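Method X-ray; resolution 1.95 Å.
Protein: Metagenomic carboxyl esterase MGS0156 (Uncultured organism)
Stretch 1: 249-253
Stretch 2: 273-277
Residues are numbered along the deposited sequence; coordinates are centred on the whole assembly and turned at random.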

# COMPACT_ATOMS: atom_id res chain seq x y z
N ALA A 249 -6.78 -3.61 0.34
CA ALA A 249 -7.40 -2.32 0.13
C ALA A 249 -8.11 -1.84 1.41
O ALA A 249 -9.11 -2.42 1.82
CB ALA A 249 -8.38 -2.38 -1.04
N ALA A 250 -7.60 -0.78 2.03
CA ALA A 250 -8.14 -0.32 3.31
C ALA A 250 -9.35 0.60 3.15
O ALA A 250 -9.48 1.32 2.15
CB ALA A 250 -7.05 0.37 4.11
N PHE A 251 -10.24 0.54 4.15
CA PHE A 251 -11.19 1.61 4.39
C PHE A 251 -11.70 1.48 5.81
O PHE A 251 -11.69 0.40 6.39
CB PHE A 251 -12.34 1.58 3.37
CG PHE A 251 -13.23 0.35 3.44
CD1 PHE A 251 -12.96 -0.78 2.67
CD2 PHE A 251 -14.36 0.35 4.24
CE1 PHE A 251 -13.79 -1.89 2.73
CE2 PHE A 251 -15.20 -0.75 4.29
CZ PHE A 251 -14.92 -1.88 3.54
N ALA A 252 -12.13 2.60 6.37
CA ALA A 252 -12.77 2.64 7.67
C ALA A 252 -14.03 3.47 7.55
O ALA A 252 -14.21 4.17 6.56
CB ALA A 252 -11.83 3.22 8.71
N SER A 253 -14.89 3.41 8.56
CA SER A 253 -16.06 4.27 8.58
C SER A 253 -15.58 5.69 8.70
O SER A 253 -14.41 5.92 9.04
CB SER A 253 -16.99 3.92 9.75
OG SER A 253 -16.31 4.14 10.98
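Stretch 2 273-277: ALNDG

Both stretches are irregular loop and belong to one chain. Stretch 1 is nearly extended throughout: phi/psi is -117/112 at A249, -161/154 at F251 and -65/165 at S253. Stretch 2 is more kinked. A273 has phi/psi of -66/-15 and L274 of -92/78, N275 is extended at -145/153, and the chain bends again at D276 and G277. A weak backbone hydrogen bond from N275 N to A273 O (3.1 Å) closes the tight turn around L274.

A250 lies against N275 and D276, F251 against L274, N275 and D276, and A252 against N275. The contacts drift backwards along stretch 2, but the two paths are not antiparallel strands. The backbones come closest by CA atoms at F251 and D276, where CA to CA is 4.1 Å. No direct hydrogen bond joins the stretches. Together they bury 252 Å².

The main apolar contact is between F251 and L274. The F251 side chain has chi1 in p and chi2 at -91°. L274, with chi1 m and chi2 p, lies over one face of the ring. L274 CG is 3.8 Å from the ring centroid of F251 and 14° off the ring normal, so the contact is a CH-pi interaction. The closest atoms of the pair are F251 CZ and L274 CG, 3.7 Å apart. F251 has the largest area covered, 79 Å².

Other contacts are mostly made by backbone carbonyls against carbon atoms. F251 CB lies 3.3 Å from N275 O, and A250 O lies 3.2 Å from D276 CB. Between side chains, A250 CB and D276 CB are 4.2 Å apart. These are packing contacts.

Polar links across the stretches pass through three waters. Water 1 accepts from A250 N (2.9 Å) and lies 2.8 Å from D276 OD2, bridging the two. Water 2 accepts from A252 N (3.0 Å) and donates to N275 O (2.8 Å); A252 N and N275 O are 4.2 Å apart, too far for a direct bond, and the water spans the gap. Water 3 donates to A252 O (2.9 Å) and to A273 O (2.7 Å), tying the start of stretch 2 to the same alanine.

Within stretch 2, the N275 side chain points away from stretch 1 at its CA-to-CB bond. Its OD1 accepts a hydrogen bond from G277 N (2.8 Å), bracing the bend at D276. G277 has phi/psi of 112/-35, where a CB would be jammed against the carbonyl O of D276. The backbone itself therefore calls for glycine.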

# COMPACT_ATOMS: atom_id res chain seq x y z
N ALA A 273 -18.14 4.91 -0.76
CA ALA A 273 -17.87 4.90 0.66
C ALA A 273 -16.76 3.94 1.06
O ALA A 273 -16.24 4.03 2.16
CB ALA A 273 -19.15 4.56 1.42
N LEU A 274 -16.38 3.03 0.16
CA LEU A 274 -15.31 2.09 0.48
C LEU A 274 -14.02 2.71 0.00
O LEU A 274 -13.51 2.37 -1.06
CB LEU A 274 -15.52 0.72 -0.17
CG LEU A 274 -16.46 -0.23 0.58
CD1 LEU A 274 -17.87 0.31 0.69
CD2 LEU A 274 -16.49 -1.58 -0.12
N ASN A 275 -13.52 3.66 0.79
CA ASN A 275 -12.30 4.38 0.48
C ASN A 275 -11.57 4.69 1.78
O ASN A 275 -12.21 4.81 2.83
CB ASN A 275 -12.59 5.68 -0.28
CG ASN A 275 -13.07 6.81 0.64
OD1 ASN A 275 -12.25 7.54 1.23
ND2 ASN A 275 -14.38 7.00 0.73
N ASP A 276 -10.26 4.82 1.72
CA ASP A 276 -9.47 4.99 2.95
C ASP A 276 -9.14 6.45 3.23
O ASP A 276 -8.32 6.74 4.09
CB ASP A 276 -8.18 4.17 2.88
CG ASP A 276 -7.22 4.64 1.79
OD1 ASP A 276 -7.36 5.77 1.26
OD2 ASP A 276 -6.29 3.89 1.48
N GLY A 277 -9.78 7.36 2.51
CA GLY A 277 -9.53 8.77 2.65
C GLY A 277 -8.87 9.32 1.40
O GLY A 277 -9.15 10.45 1.02
O HOH W 1 -6.71 1.35 0.32
O HOH W 2 -11.43 5.39 5.49
O HOH W 3 -16.47 4.22 4.81